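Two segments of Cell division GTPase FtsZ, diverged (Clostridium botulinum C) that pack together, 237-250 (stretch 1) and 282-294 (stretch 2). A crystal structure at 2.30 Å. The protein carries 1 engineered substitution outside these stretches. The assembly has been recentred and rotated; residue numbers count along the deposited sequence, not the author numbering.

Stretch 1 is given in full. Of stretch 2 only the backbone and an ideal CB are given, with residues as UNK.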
ATOM      1  N   PHE A 237      -1.076   8.665  -3.139  1.00 25.06           N
ATOM      2  CA  PHE A 237       0.251   8.141  -2.777  1.00 24.58           C
ATOM      3  C   PHE A 237       1.231   9.235  -2.390  1.00 23.22           C
ATOM      4  O   PHE A 237       1.200  10.320  -2.950  1.00 26.91           O
ATOM      5  CB  PHE A 237       0.863   7.346  -3.926  1.00 25.87           C
ATOM      6  CG  PHE A 237       0.180   6.043  -4.179  1.00 23.09           C
ATOM      7  CD1 PHE A 237       0.691   4.869  -3.670  1.00 18.45           C
ATOM      8  CD2 PHE A 237      -0.997   5.996  -4.910  1.00 21.02           C
ATOM      9  CE1 PHE A 237       0.036   3.647  -3.900  1.00 19.35           C
ATOM     10  CE2 PHE A 237      -1.645   4.776  -5.146  1.00 20.31           C
ATOM     11  CZ  PHE A 237      -1.124   3.613  -4.637  1.00 19.30           C
ATOM     12  N   ALA A 238       2.099   8.931  -1.424  1.00 21.54           N
ATOM     13  CA  ALA A 238       3.112   9.871  -0.984  1.00 26.53           C
ATOM     14  C   ALA A 238       3.960  10.331  -2.164  1.00 28.18           C
ATOM     15  O   ALA A 238       4.399   9.527  -2.982  1.00 26.15           O
ATOM     16  CB  ALA A 238       3.988   9.237   0.065  1.00 20.72           C
ATOM     17  N   GLU A 239       4.207  11.628  -2.233  1.00 32.03           N
ATOM     18  CA  GLU A 239       4.982  12.180  -3.326  1.00 31.28           C
ATOM     19  C   GLU A 239       6.393  11.589  -3.452  1.00 31.57           C
ATOM     20  O   GLU A 239       7.114  11.460  -2.465  1.00 28.56           O
ATOM     21  CB  GLU A 239       5.077  13.695  -3.172  1.00 28.81           C
ATOM     22  CG  GLU A 239       5.962  14.353  -4.215  1.00 33.51           C
ATOM     23  CD  GLU A 239       6.007  15.857  -4.055  1.00 43.64           C
ATOM     24  OE1 GLU A 239       5.520  16.357  -3.020  1.00 49.83           O
ATOM     25  OE2 GLU A 239       6.525  16.541  -4.960  1.00 51.00           O
ATOM     26  N   TYR A 240       6.803  11.283  -4.681  1.00 28.21           N
ATOM     27  CA  TYR A 240       8.171  10.838  -4.930  1.00 32.51           C
ATOM     28  C   TYR A 240       8.924  11.848  -5.788  1.00 34.82           C
ATOM     29  O   TYR A 240       8.342  12.480  -6.667  1.00 41.20           O
ATOM     30  CB  TYR A 240       8.195   9.441  -5.572  1.00 31.04           C
ATOM     31  CG  TYR A 240       7.510   9.319  -6.920  1.00 32.22           C
ATOM     32  CD1 TYR A 240       8.225   9.491  -8.104  1.00 27.26           C
ATOM     33  CD2 TYR A 240       6.154   8.998  -7.010  1.00 25.02           C
ATOM     34  CE1 TYR A 240       7.614   9.356  -9.338  1.00 29.31           C
ATOM     35  CE2 TYR A 240       5.526   8.866  -8.243  1.00 24.79           C
ATOM     36  CZ  TYR A 240       6.260   9.041  -9.400  1.00 31.04           C
ATOM     37  OH  TYR A 240       5.644   8.903 -10.630  1.00 30.68           O
ATOM     38  N   THR A 241      10.221  11.996  -5.530  1.00 38.61           N
ATOM     39  CA  THR A 241      11.017  13.037  -6.188  1.00 50.89           C
ATOM     40  C   THR A 241      11.967  12.498  -7.247  1.00 57.71           C
ATOM     41  O   THR A 241      12.586  13.273  -7.977  1.00 60.24           O
ATOM     42  CB  THR A 241      11.823  13.876  -5.168  1.00 59.97           C
ATOM     43  OG1 THR A 241      12.410  13.007  -4.188  1.00 62.41           O
ATOM     44  CG2 THR A 241      10.919  14.890  -4.464  1.00 63.27           C
ATOM     45  N   THR A 242      12.089  11.177  -7.334  1.00 53.22           N
ATOM     46  CA  THR A 242      12.954  10.581  -8.346  1.00 49.41           C
ATOM     47  C   THR A 242      12.232  10.510  -9.685  1.00 43.87           C
ATOM     48  O   THR A 242      11.045  10.823  -9.773  1.00 47.94           O
ATOM     49  CB  THR A 242      13.427   9.176  -7.936  1.00 50.20           C
ATOM     50  OG1 THR A 242      12.293   8.379  -7.582  1.00 46.02           O
ATOM     51  CG2 THR A 242      14.357   9.261  -6.752  1.00 45.76           C
ATOM     52  N   ASN A 243      12.955  10.095 -10.720  1.00 42.99           N
ATOM     53  CA  ASN A 243      12.430  10.045 -12.082  1.00 58.43           C
ATOM     54  C   ASN A 243      12.572   8.697 -12.784  1.00 47.90           C
ATOM     55  O   ASN A 243      12.431   8.605 -14.010  1.00 39.57           O
ATOM     56  CB  ASN A 243      13.088  11.124 -12.943  1.00 83.14           C
ATOM     57  CG  ASN A 243      12.265  12.393 -13.005  1.00102.32           C
ATOM     58  OD1 ASN A 243      11.543  12.631 -13.979  1.00113.10           O
ATOM     59  ND2 ASN A 243      12.355  13.212 -11.955  1.00100.14           N
ATOM     60  N   THR A 244      12.862   7.656 -12.016  1.00 41.28           N
ATOM     61  CA  THR A 244      12.979   6.324 -12.591  1.00 37.96           C
ATOM     62  C   THR A 244      12.111   5.352 -11.834  1.00 36.30           C
ATOM     63  O   THR A 244      11.912   5.495 -10.626  1.00 34.61           O
ATOM     64  CB  THR A 244      14.426   5.801 -12.544  1.00 42.42           C
ATOM     65  OG1 THR A 244      14.819   5.629 -11.179  1.00 45.73           O
ATOM     66  CG2 THR A 244      15.370   6.769 -13.224  1.00 41.05           C
ATOM     67  N   CYS A 245      11.584   4.367 -12.547  1.00 37.75           N
ATOM     68  CA  CYS A 245      10.988   3.216 -11.894  1.00 38.01           C
ATOM     69  C   CYS A 245      11.523   1.961 -12.555  1.00 39.03           C
ATOM     70  O   CYS A 245      12.336   2.028 -13.470  1.00 40.16           O
ATOM     71  CB  CYS A 245       9.459   3.260 -11.943  1.00 28.24           C
ATOM     72  SG  CYS A 245       8.778   3.310 -13.583  1.00 35.82           S
ATOM     73  N   GLU A 246      11.063   0.812 -12.093  1.00 32.76           N
ATOM     74  CA  GLU A 246      11.590  -0.448 -12.590  1.00 34.27           C
ATOM     75  C   GLU A 246      10.674  -1.014 -13.682  1.00 32.04           C
ATOM     76  O   GLU A 246      11.042  -1.039 -14.851  1.00 35.95           O
ATOM     77  CB  GLU A 246      11.766  -1.422 -11.415  1.00 43.82           C
ATOM     78  CG  GLU A 246      13.126  -2.110 -11.355  1.00 63.85           C
ATOM     79  CD  GLU A 246      14.300  -1.142 -11.380  1.00 69.27           C
ATOM     80  OE1 GLU A 246      14.188  -0.031 -10.830  1.00 76.73           O
ATOM     81  OE2 GLU A 246      15.344  -1.502 -11.952  1.00 71.72           O
ATOM     82  N   PHE A 247       9.486  -1.471 -13.304  1.00 34.54           N
ATOM     83  CA  PHE A 247       8.506  -1.924 -14.286  1.00 31.37           C
ATOM     84  C   PHE A 247       7.317  -0.970 -14.274  1.00 35.20           C
ATOM     85  O   PHE A 247       6.868  -0.547 -13.211  1.00 35.31           O
ATOM     86  CB  PHE A 247       7.990  -3.323 -13.967  1.00 32.26           C
ATOM     87  CG  PHE A 247       9.037  -4.392 -14.009  1.00 40.19           C
ATOM     88  CD1 PHE A 247      10.246  -4.181 -14.642  1.00 40.67           C
ATOM     89  CD2 PHE A 247       8.799  -5.624 -13.422  1.00 40.60           C
ATOM     90  CE1 PHE A 247      11.205  -5.177 -14.690  1.00 38.94           C
ATOM     91  CE2 PHE A 247       9.751  -6.622 -13.467  1.00 48.39           C
ATOM     92  CZ  PHE A 247      10.956  -6.400 -14.103  1.00 47.20           C
ATOM     93  N   MET A 248       6.822  -0.633 -15.462  1.00 33.88           N
ATOM     94  CA  MET A 248       5.643   0.200 -15.589  1.00 35.25           C
ATOM     95  C   MET A 248       4.539  -0.542 -16.325  1.00 36.27           C
ATOM     96  O   MET A 248       4.793  -1.218 -17.316  1.00 40.20           O
ATOM     97  CB  MET A 248       5.993   1.491 -16.320  1.00 33.67           C
ATOM     98  CG  MET A 248       4.833   2.426 -16.503  1.00 32.81           C
ATOM     99  SD  MET A 248       5.342   3.962 -17.325  1.00 42.07           S
ATOM    100  CE  MET A 248       6.288   4.736 -16.035  1.00 31.43           C
ATOM    101  N   GLY A 249       3.318  -0.453 -15.807  1.00 35.61           N
ATOM    102  CA  GLY A 249       2.171  -1.041 -16.472  1.00 31.98           C
ATOM    103  C   GLY A 249       1.242   0.041 -16.981  1.00 41.21           C
ATOM    104  O   GLY A 249       0.919   0.985 -16.256  1.00 36.83           O
ATOM    105  N   ILE A 250       0.817  -0.085 -18.234  1.00 41.23           N
ATOM    106  CA  ILE A 250      -0.021   0.928 -18.857  1.00 43.08           C
ATOM    107  C   ILE A 250      -1.231   0.282 -19.512  1.00 44.30           C
ATOM    108  O   ILE A 250      -1.088  -0.516 -20.430  1.00 44.49           O
ATOM    109  CB  ILE A 250       0.770   1.711 -19.928  1.00 47.00           C
ATOM    110  CG1 ILE A 250       1.931   2.473 -19.286  1.00 41.16           C
ATOM    111  CG2 ILE A 250      -0.136   2.680 -20.690  1.00 46.34           C
ATOM    112  CD1 ILE A 250       2.899   3.039 -20.292  1.00 44.11           C
ATOM    113  N   UNK A 282      -1.935   3.920 -15.050  1.00 36.33           N
ATOM    114  CA  UNK A 282      -0.509   3.666 -15.046  1.00 30.55           C
ATOM    115  C   UNK A 282      -0.106   3.119 -13.682  1.00 30.98           C
ATOM    116  O   UNK A 282      -0.438   3.687 -12.637  1.00 31.29           O
ATOM    117  CB  UNK A 282       0.275   4.936 -15.383  1.00 30.55           C
ATOM    118  N   UNK A 283       0.625   2.013 -13.694  1.00 31.84           N
ATOM    119  CA  UNK A 283       1.203   1.483 -12.481  1.00 26.37           C
ATOM    120  C   UNK A 283       2.711   1.553 -12.599  1.00 26.54           C
ATOM    121  O   UNK A 283       3.289   0.956 -13.508  1.00 39.65           O
ATOM    122  CB  UNK A 283       0.733   0.051 -12.220  1.00 26.37           C
ATOM    123  N   UNK A 284       3.339   2.296 -11.690  1.00 25.48           N
ATOM    124  CA  UNK A 284       4.788   2.433 -11.665  1.00 30.23           C
ATOM    125  C   UNK A 284       5.348   1.722 -10.436  1.00 34.62           C
ATOM    126  O   UNK A 284       4.945   2.017  -9.315  1.00 28.90           O
ATOM    127  CB  UNK A 284       5.195   3.908 -11.670  1.00 30.23           C
ATOM    128  N   UNK A 285       6.268   0.783 -10.647  1.00 29.02           N
ATOM    129  CA  UNK A 285       6.793  -0.021  -9.546  1.00 25.79           C
ATOM    130  C   UNK A 285       8.309   0.088  -9.467  1.00 24.86           C
ATOM    131  O   UNK A 285       8.965   0.372 -10.455  1.00 31.63           O
ATOM    132  CB  UNK A 285       6.379  -1.485  -9.707  1.00 25.79           C
ATOM    133  N   UNK A 286       8.870  -0.144  -8.291  1.00 26.47           N
ATOM    134  CA  UNK A 286      10.308  -0.080  -8.118  1.00 26.12           C
ATOM    135  C   UNK A 286      10.818   1.339  -7.929  1.00 28.47           C
ATOM    136  O   UNK A 286      12.000   1.604  -8.107  1.00 31.31           O
ATOM    137  CB  UNK A 286      11.002  -0.720  -9.322  1.00 26.12           C
ATOM    138  N   UNK A 287       9.925   2.255  -7.571  1.00 27.94           N
ATOM    139  CA  UNK A 287      10.317   3.632  -7.313  1.00 25.55           C
ATOM    140  C   UNK A 287      11.086   3.711  -6.006  1.00 25.96           C
ATOM    141  O   UNK A 287      10.711   3.070  -5.017  1.00 29.95           O
ATOM    142  CB  UNK A 287       9.093   4.550  -7.274  1.00 25.55           C
ATOM    143  N   UNK A 288      12.148   4.504  -5.966  1.00 31.51           N
ATOM    144  CA  UNK A 288      12.841   4.686  -4.691  1.00 35.64           C
ATOM    145  C   UNK A 288      11.822   5.092  -3.631  1.00 33.67           C
ATOM    146  O   UNK A 288      11.015   5.978  -3.864  1.00 38.86           O
ATOM    147  CB  UNK A 288      13.951   5.732  -4.809  1.00 35.64           C
ATOM    148  N   UNK A 289      11.851   4.430  -2.465  1.00 26.37           N
ATOM    149  CA  UNK A 289      10.950   4.741  -1.340  1.00 31.41           C
ATOM    150  C   UNK A 289      10.990   6.226  -0.939  1.00 36.14           C
ATOM    151  O   UNK A 289      12.072   6.823  -0.860  1.00 30.22           O
ATOM    152  CB  UNK A 289      11.317   3.878  -0.131  1.00 31.41           C
ATOM    153  N   UNK A 290       9.816   6.795  -0.661  1.00 29.99           N
ATOM    154  CA  UNK A 290       9.655   8.252  -0.537  1.00 31.79           C
ATOM    155  C   UNK A 290      10.189   8.833   0.781  1.00 40.27           C
ATOM    156  O   UNK A 290       9.438   9.405   1.583  1.00 36.92           O
ATOM    157  CB  UNK A 290       8.174   8.609  -0.674  1.00 31.79           C
ATOM    158  N   UNK A 291      11.496   8.697   0.983  1.00 40.67           N
ATOM    159  CA  UNK A 291      12.164   9.178   2.192  1.00 47.91           C
ATOM    160  C   UNK A 291      11.929  10.671   2.475  1.00 45.01           C
ATOM    161  O   UNK A 291      11.619  11.059   3.601  1.00 37.57           O
ATOM    162  CB  UNK A 291      13.667   8.916   2.077  1.00 47.91           C
ATOM    163  N   UNK A 292      12.074  11.500   1.451  1.00 42.00           N
ATOM    164  CA  UNK A 292      11.855  12.937   1.581  1.00 46.32           C
ATOM    165  C   UNK A 292      10.465  13.278   2.121  1.00 41.34           C
ATOM    166  O   UNK A 292      10.339  14.053   3.058  1.00 47.42           O
ATOM    167  CB  UNK A 292      12.059  13.614   0.224  1.00 46.32           C
ATOM    168  N   UNK A 293       9.418  12.706   1.531  1.00 35.58           N
ATOM    169  CA  UNK A 293       8.076  12.995   2.000  1.00 37.74           C
ATOM    170  C   UNK A 293       7.908  12.548   3.440  1.00 42.05           C
ATOM    171  O   UNK A 293       7.284  13.244   4.232  1.00 39.90           O
ATOM    172  CB  UNK A 293       7.035  12.318   1.106  1.00 37.74           C
ATOM    173  N   UNK A 294       8.448  11.376   3.773  1.00 39.68           N
ATOM    174  CA  UNK A 294       8.321  10.853   5.130  1.00 37.95           C
ATOM    175  C   UNK A 294       9.072  11.744   6.105  1.00 36.50           C
ATOM    176  O   UNK A 294       8.584  12.049   7.184  1.00 40.46           O
ATOM    177  CB  UNK A 294       8.842   9.417   5.210  1.00 37.95           C
TER

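Position 282 lies in a strand that begins earlier in the chain and runs antiparallel to the end of stretch 1, its CB on the same face of the sheet as Met 248 and Ile 250. An apolar side chain suits it, branched or long. It is Val 282, whose CG1 lies 3.9 Å from Met 248 CG.

Position 283 pairs through its backbone with Gly 249, which leaves open space beside its CB; many residues would fit, beta-branched ones well. Val 283 is found: Val 283 N donates to Gly 249 O (2.8 Å) and Val 283 O accepts from Gly 249 N (2.7 Å).

At 284 the ideal CB lies 4.1 Å from Cys 245 SG and 4.6 Å from Met 248 CE, so a small apolar group is enough to make contact. Ala 284 provides just a methyl.

At 285 the CB is 3.7 Å from Phe 247 O, an acceptor within reach of a short hydroxyl side chain. Thr 285, with chi1 p, donates from OG1 to Phe 247 O (2.8 Å), which also accepts from Thr 285 N (3.0 Å). Thr 285 O accepts from Glu 246 N at 2.7 Å.

Position 286 has phi/psi of 82/18, and an ideal CB would lie 2.3 Å from Glu 246 CB, besides jamming against the preceding carbonyl. Glycine alone is comfortable: Gly 286.

At 287 CB points sideways, but the Tyr 240 ring and Cys 245 CB offer an apolar surface to a longer side chain, leucine, methionine or isoleucine. Ile 287 extends CD1 over one face of the Tyr 240 ring, 3.9 Å from Tyr 240 CE2, and sets CG1 3.8 Å from Cys 245 CB.

Position 288 points sideways, near Thr 242 CG2, and makes few demands. In Glu 288 the backbone does more: waters link its N and O to Thr 242 OG1.

Position 289 points away; its phi of -53° permits proline, and Pro 289 is found.

Position 290 faces the carbonyls of Ala 238 and Glu 239, favouring a donor with reach, such as glutamine or lysine. Gln 290 sends NE2 to Ala 238 O (3.1 Å), while its CG packs against Tyr 240 CB at 3.7 Å.

Position 292 points toward Thr 241; small polar residues suit it, and Thr 292 is found.

At 293 the CB lies 3.7 Å from Glu 239 O, inviting serine or threonine. Thr 293 OG1 donates to Glu 239 O at 2.6 Å, and Thr 293 CG2 approaches Ala 238 CB at 4.1 Å.

Stretch 1 does not constrain 291, which begins a helix and points away, or 294, which points sideways beyond its reach; they are Lys 291 and Val 294.

Stretch 2 (282-294) VVATGIEPQKTTV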
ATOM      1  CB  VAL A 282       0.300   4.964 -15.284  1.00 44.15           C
ATOM      2  CG1 VAL A 282       1.804   4.660 -15.331  1.00 31.38           C
ATOM      3  CG2 VAL A 282      -0.166   5.673 -16.550  1.00 44.06           C
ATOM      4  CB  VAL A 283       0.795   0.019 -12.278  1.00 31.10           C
ATOM      5  CG1 VAL A 283       1.373  -0.513 -10.963  1.00 30.24           C
ATOM      6  CG2 VAL A 283      -0.720  -0.099 -12.295  1.00 29.01           C
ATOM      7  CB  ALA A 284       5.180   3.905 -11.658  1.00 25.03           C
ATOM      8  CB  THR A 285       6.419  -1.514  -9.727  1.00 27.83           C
ATOM      9  OG1 THR A 285       7.083  -2.032 -10.886  1.00 28.97           O
ATOM     10  CG2 THR A 285       4.911  -1.671  -9.913  1.00 23.73           C
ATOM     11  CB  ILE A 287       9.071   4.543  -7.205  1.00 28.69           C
ATOM     12  CG1 ILE A 287       8.364   4.650  -8.552  1.00 29.81           C
ATOM     13  CG2 ILE A 287       9.448   5.924  -6.705  1.00 24.96           C
ATOM     14  CD1 ILE A 287       6.968   5.287  -8.474  1.00 30.75           C
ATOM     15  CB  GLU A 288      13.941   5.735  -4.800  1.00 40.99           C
ATOM     16  CG  GLU A 288      15.181   5.379  -4.015  1.00 57.49           C
ATOM     17  CD  GLU A 288      15.789   4.066  -4.472  1.00 65.01           C
ATOM     18  OE1 GLU A 288      15.841   3.830  -5.701  1.00 56.05           O
ATOM     19  OE2 GLU A 288      16.203   3.264  -3.604  1.00 73.57           O
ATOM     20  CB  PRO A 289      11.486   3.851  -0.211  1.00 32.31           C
ATOM     21  CG  PRO A 289      12.150   2.702  -0.950  1.00 27.12           C
ATOM     22  CD  PRO A 289      12.749   3.298  -2.174  1.00 27.66           C
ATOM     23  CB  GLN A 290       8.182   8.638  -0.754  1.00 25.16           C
ATOM     24  CG  GLN A 290       7.594   8.143  -2.112  1.00 26.49           C
ATOM     25  CD  GLN A 290       6.868   6.804  -1.997  1.00 30.58           C
ATOM     26  OE1 GLN A 290       7.410   5.852  -1.444  1.00 30.57           O
ATOM     27  NE2 GLN A 290       5.620   6.735  -2.496  1.00 24.26           N
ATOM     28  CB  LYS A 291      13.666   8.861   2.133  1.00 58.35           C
ATOM     29  CG  LYS A 291      14.003   7.422   2.561  1.00 64.08           C
ATOM     30  CD  LYS A 291      15.006   6.728   1.632  1.00 62.73           C
ATOM     31  CE  LYS A 291      15.244   5.284   2.059  1.00 52.89           C
ATOM     32  NZ  LYS A 291      15.854   5.212   3.432  1.00 51.82           N
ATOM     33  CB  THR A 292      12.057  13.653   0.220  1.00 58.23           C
ATOM     34  OG1 THR A 292      13.283  13.214  -0.361  1.00 56.76           O
ATOM     35  CG2 THR A 292      12.106  15.172   0.392  1.00 55.52           C
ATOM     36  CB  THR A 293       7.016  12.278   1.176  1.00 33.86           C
ATOM     37  OG1 THR A 293       7.155  12.655  -0.186  1.00 35.68           O
ATOM     38  CG2 THR A 293       5.613  12.651   1.677  1.00 31.26           C
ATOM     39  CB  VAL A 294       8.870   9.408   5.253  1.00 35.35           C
ATOM     40  CG1 VAL A 294       8.936   8.996   6.710  1.00 34.96           C
ATOM     41  CG2 VAL A 294       8.011   8.434   4.467  1.00 26.68           C
TER
HETATM   42  O   HOH W   1       9.543  11.559  -1.399  1.00 38.66           O
HETATM   43  O   HOH W   2      11.501   8.538  -4.720  1.00 35.14           O
HETATM   44  O   HOH W   3      13.001   6.094  -8.266  1.00 35.47           O
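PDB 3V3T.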